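Local coordinates for uncharacterized protein (Corynebacterium diphtheriae, PDB 3V7B) that is of unknown function but belongs to the DUF2020 family, whose relatives include the Mog1p and PsbP proteins, at residues 97-109 with 116-128. Residues are numbered along the deposited sequence; the frame is centred on the assembly and turned at random. Where two conformers were deposited one is given.
Sequences PAEEPDGWSGGRA and VYAVQKGPVAVVV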
loop_
_atom_site.group_PDB
_atom_site.type_symbol
_atom_site.label_atom_id
_atom_site.label_comp_id
_atom_site.label_asym_id
_atom_site.label_seq_id
_atom_site.Cartn_x
_atom_site.Cartn_y
_atom_site.Cartn_z
ATOM N N PRO A 97 -1.659 8.517 14.544
ATOM C CA PRO A 97 -1.046 9.279 13.474
ATOM C C PRO A 97 0.152 8.564 12.884
ATOM O O PRO A 97 0.855 7.863 13.596
ATOM C CB PRO A 97 -0.603 10.568 14.147
ATOM C CG PRO A 97 -1.492 10.674 15.353
ATOM C CD PRO A 97 -1.767 9.282 15.795
ATOM N N ALA A 98 0.311 8.728 11.587
ATOM C CA ALA A 98 1.480 8.312 10.830
ATOM C C ALA A 98 1.997 9.563 10.181
ATOM O O ALA A 98 1.265 10.260 9.403
ATOM C CB ALA A 98 1.120 7.259 9.794
ATOM N N GLU A 99 3.236 9.920 10.516
ATOM C CA GLU A 99 3.806 11.163 9.985
ATOM C C GLU A 99 5.172 10.958 9.375
ATOM O O GLU A 99 5.981 11.882 9.397
ATOM C CB GLU A 99 3.911 12.209 11.091
ATOM C CG GLU A 99 2.576 12.580 11.721
ATOM C CD GLU A 99 1.626 13.335 10.790
ATOM O OE1 GLU A 99 2.087 14.338 10.160
ATOM O OE2 GLU A 99 0.416 12.922 10.707
ATOM N N GLU A 100 5.434 9.774 8.854
ATOM C CA GLU A 100 6.735 9.492 8.244
ATOM C C GLU A 100 6.466 8.913 6.817
ATOM O O GLU A 100 5.394 8.310 6.528
ATOM C CB GLU A 100 7.631 8.607 9.179
ATOM C CG GLU A 100 7.907 9.243 10.562
ATOM C CD GLU A 100 8.899 8.509 11.516
ATOM O OE1 GLU A 100 9.244 9.108 12.614
ATOM O OE2 GLU A 100 9.345 7.361 11.228
ATOM N N PRO A 101 7.375 9.150 5.881
ATOM C CA PRO A 101 8.535 10.036 5.959
ATOM C C PRO A 101 8.156 11.530 6.037
ATOM O O PRO A 101 6.994 11.942 5.850
ATOM C CB PRO A 101 9.321 9.698 4.677
ATOM C CG PRO A 101 8.355 9.075 3.745
ATOM C CD PRO A 101 7.179 8.588 4.522
ATOM N N ASP A 102 9.143 12.371 6.312
ATOM C CA ASP A 102 8.839 13.759 6.549
ATOM C C ASP A 102 8.057 14.401 5.370
ATOM O O ASP A 102 8.345 14.196 4.202
ATOM C CB ASP A 102 10.103 14.499 7.010
ATOM C CG ASP A 102 10.423 14.222 8.503
ATOM O OD1 ASP A 102 10.022 13.162 9.019
ATOM O OD2 ASP A 102 11.045 15.073 9.171
ATOM N N GLY A 103 6.981 15.104 5.723
ATOM C CA GLY A 103 6.131 15.757 4.749
ATOM C C GLY A 103 4.863 14.961 4.478
ATOM O O GLY A 103 3.982 15.501 3.845
ATOM N N TRP A 104 4.762 13.731 5.013
ATOM C CA TRP A 104 3.606 12.838 4.799
ATOM C C TRP A 104 2.781 12.813 6.066
ATOM O O TRP A 104 3.331 12.914 7.184
ATOM C CB TRP A 104 4.026 11.419 4.432
ATOM C CG TRP A 104 4.748 11.370 3.097
ATOM C CD1 TRP A 104 6.072 11.766 2.813
ATOM C CD2 TRP A 104 4.189 10.975 1.819
ATOM N NE1 TRP A 104 6.341 11.643 1.483
ATOM C CE2 TRP A 104 5.244 11.150 0.834
ATOM C CE3 TRP A 104 2.948 10.520 1.401
ATOM C CZ2 TRP A 104 5.046 10.868 -0.473
ATOM C CZ3 TRP A 104 2.781 10.222 0.083
ATOM C CH2 TRP A 104 3.807 10.398 -0.837
ATOM N N SER A 105 1.490 12.535 5.908
ATOM C CA SER A 105 0.543 12.516 7.032
ATOM C C SER A 105 -0.581 11.540 6.798
ATOM O O SER A 105 -1.154 11.502 5.753
ATOM C CB SER A 105 -0.101 13.889 7.186
ATOM O OG SER A 105 -0.711 14.030 8.458
ATOM N N GLY A 106 -0.997 10.844 7.813
ATOM C CA GLY A 106 -2.114 9.956 7.666
ATOM C C GLY A 106 -2.255 9.150 8.969
ATOM O O GLY A 106 -2.096 9.749 10.031
ATOM N N GLY A 107 -2.444 7.845 8.855
ATOM C CA GLY A 107 -2.701 6.952 10.036
ATOM C C GLY A 107 -2.127 5.551 9.877
ATOM O O GLY A 107 -1.779 5.110 8.767
ATOM N N ARG A 108 -2.075 4.828 10.988
ATOM C CA ARG A 108 -1.487 3.520 11.034
ATOM C C ARG A 108 -2.137 2.769 12.207
ATOM O O ARG A 108 -2.621 3.398 13.166
ATOM C CB ARG A 108 0.045 3.583 11.211
ATOM C CG ARG A 108 0.508 4.388 12.402
ATOM C CD ARG A 108 1.986 4.262 12.690
ATOM N NE ARG A 108 2.331 5.149 13.816
ATOM C CZ ARG A 108 3.494 5.126 14.481
ATOM N NH1 ARG A 108 4.457 4.280 14.109
ATOM N NH2 ARG A 108 3.704 5.968 15.510
ATOM N N ALA A 109 -2.177 1.453 12.101
ATOM C CA ALA A 109 -2.830 0.584 13.077
ATOM C C ALA A 109 -2.350 -0.843 12.769
ATOM O O ALA A 109 -2.137 -1.206 11.560
ATOM C CB ALA A 109 -4.349 0.639 12.949
ATOM N N VAL A 116 -2.296 -1.541 8.712
ATOM C CA VAL A 116 -2.369 -0.544 7.643
ATOM C C VAL A 116 -1.449 0.638 7.942
ATOM O O VAL A 116 -1.172 0.981 9.100
ATOM C CB VAL A 116 -3.827 -0.045 7.428
ATOM C CG1 VAL A 116 -4.334 0.690 8.703
ATOM C CG2 VAL A 116 -3.986 0.736 6.081
ATOM N N TYR A 117 -0.976 1.275 6.879
ATOM C CA TYR A 117 -0.189 2.445 7.002
ATOM C C TYR A 117 -0.542 3.269 5.787
ATOM O O TYR A 117 -0.340 2.840 4.611
ATOM C CB TYR A 117 1.332 2.146 7.073
ATOM C CG TYR A 117 2.205 3.389 7.348
ATOM C CD1 TYR A 117 2.635 3.677 8.670
ATOM C CD2 TYR A 117 2.635 4.237 6.330
ATOM C CE1 TYR A 117 3.408 4.774 8.957
ATOM C CE2 TYR A 117 3.421 5.348 6.613
ATOM C CZ TYR A 117 3.825 5.598 7.944
ATOM O OH TYR A 117 4.606 6.670 8.297
ATOM N N ALA A 118 -1.121 4.430 6.043
ATOM C CA ALA A 118 -1.694 5.275 4.983
ATOM C C ALA A 118 -1.360 6.726 5.174
ATOM O O ALA A 118 -1.641 7.328 6.196
ATOM C CB ALA A 118 -3.199 5.083 4.889
ATOM N N VAL A 119 -0.673 7.305 4.179
ATOM C CA VAL A 119 -0.235 8.669 4.279
ATOM C C VAL A 119 -0.415 9.407 2.981
ATOM O O VAL A 119 -0.477 8.815 1.926
ATOM C CB VAL A 119 1.244 8.826 4.687
ATOM C CG1 VAL A 119 1.453 8.409 6.202
ATOM C CG2 VAL A 119 2.153 8.012 3.693
ATOM N N GLN A 120 -0.599 10.698 3.101
ATOM C CA GLN A 120 -0.593 11.560 1.896
ATOM C C GLN A 120 0.316 12.756 2.033
ATOM O O GLN A 120 0.657 13.210 3.120
ATOM C CB GLN A 120 -2.006 11.988 1.537
ATOM C CG GLN A 120 -2.770 12.857 2.522
ATOM C CD GLN A 120 -2.293 14.262 2.763
ATOM O OE1 GLN A 120 -1.901 15.051 1.857
ATOM N NE2 GLN A 120 -2.347 14.620 3.990
ATOM N N LYS A 121 0.652 13.292 0.866
ATOM C CA LYS A 121 1.519 14.440 0.697
ATOM C C LYS A 121 0.924 15.109 -0.526
ATOM O O LYS A 121 0.967 14.558 -1.630
ATOM C CB LYS A 121 2.986 14.060 0.433
ATOM C CG LYS A 121 3.874 15.298 0.319
ATOM C CD LYS A 121 5.388 15.030 0.399
ATOM C CE LYS A 121 6.001 14.576 -0.909
ATOM N NZ LYS A 121 7.460 14.990 -1.005
ATOM N N GLY A 122 0.306 16.275 -0.337
ATOM C CA GLY A 122 -0.330 16.934 -1.476
ATOM C C GLY A 122 -1.394 15.984 -2.039
ATOM O O GLY A 122 -2.053 15.344 -1.285
ATOM N N PRO A 123 -1.477 15.821 -3.364
ATOM C CA PRO A 123 -2.490 14.958 -3.901
ATOM C C PRO A 123 -2.078 13.492 -4.084
ATOM O O PRO A 123 -2.843 12.733 -4.640
ATOM C CB PRO A 123 -2.784 15.572 -5.263
ATOM C CG PRO A 123 -1.479 16.085 -5.680
ATOM C CD PRO A 123 -0.862 16.654 -4.412
ATOM N N VAL A 124 -0.935 13.113 -3.569
ATOM C CA VAL A 124 -0.468 11.739 -3.654
ATOM C C VAL A 124 -0.764 11.017 -2.369
ATOM O O VAL A 124 -0.485 11.518 -1.247
ATOM C CB VAL A 124 1.038 11.693 -3.956
ATOM C CG1 VAL A 124 1.552 10.239 -4.047
ATOM C CG2 VAL A 124 1.262 12.457 -5.272
ATOM N N ALA A 125 -1.322 9.806 -2.507
ATOM C CA ALA A 125 -1.520 8.946 -1.332
ATOM C C ALA A 125 -0.797 7.584 -1.511
ATOM O O ALA A 125 -0.723 7.072 -2.602
ATOM C CB ALA A 125 -3.016 8.760 -1.021
ATOM N N VAL A 126 -0.242 7.064 -0.425
ATOM C CA VAL A 126 0.434 5.783 -0.380
ATOM C C VAL A 126 -0.216 4.963 0.757
ATOM O O VAL A 126 -0.208 5.387 1.929
ATOM C CB VAL A 126 1.964 5.942 -0.158
ATOM C CG1 VAL A 126 2.662 4.595 0.075
ATOM C CG2 VAL A 126 2.633 6.699 -1.320
ATOM N N VAL A 127 -0.768 3.798 0.438
ATOM C CA VAL A 127 -1.401 2.929 1.451
ATOM C C VAL A 127 -0.744 1.532 1.368
ATOM O O VAL A 127 -0.585 0.961 0.290
ATOM C CB VAL A 127 -2.942 2.764 1.188
ATOM C CG1 VAL A 127 -3.610 1.837 2.183
ATOM C CG2 VAL A 127 -3.669 4.136 1.098
ATOM N N VAL A 128 -0.448 0.943 2.511
ATOM C CA VAL A 128 0.082 -0.368 2.535
ATOM C C VAL A 128 -0.746 -1.084 3.578
ATOM O O VAL A 128 -0.964 -0.526 4.663
ATOM C CB VAL A 128 1.576 -0.387 2.947
ATOM C CG1 VAL A 128 2.108 -1.774 3.170
ATOM C CG2 VAL A 128 2.485 0.311 1.926
HETATM O O HOH W 1 1.110 15.846 4.221
HETATM O O HOH W 2 8.903 12.331 0.597
#
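Trp104 with Lys121 and Tyr117 with Glu100 meet across an antiparallel beta hairpin, strands 105-111 and 114-121, towards one edge of the seven-stranded sheet. Strands 105-109 and 116-121 run at 176° to each other, and the hydrogen-bonded pairs Ser105 with Gln120, Gly107 with Ala118 and Ala109 with Val116 set the register. At the non-hydrogen-bonded pair Gly106 with Val119 the strands close in, CA to CA 4.1 Å; Gly106 CA also lies 3.0 Å from Ala118 O in a CA-H...O contact.

Trp104 lies across the neighbouring strand ends. Lys121 CB sits over the six-membered ring of Trp104, 3.5 Å from the centroid and 9° off the normal, a CH-pi contact. Val119 CG2 meets Trp104 CE3 at 3.5 Å. Val126 CG2 reaches Trp104 CZ3 at 3.8 Å. At the edge of the indole, Trp104 NE1 gives its proton to a water at 2.8 Å.

Tyr117 swings its ring out with CG opposite the backbone N, alongside Arg108. Ala98 CB touches Tyr117 CE1 at 3.5 Å. Tyr117 OH donates to Glu100 O at 2.5 Å, from 39° out of the carbonyl plane, tying the loop to the sheet.

Arg108 NH1 forms a salt bridge with Glu139 of helix 135-149, which also touches Tyr117 and Val126. Gln120 faces helix 79-89, and strand 124-130 continues the sheet to strand 69-75.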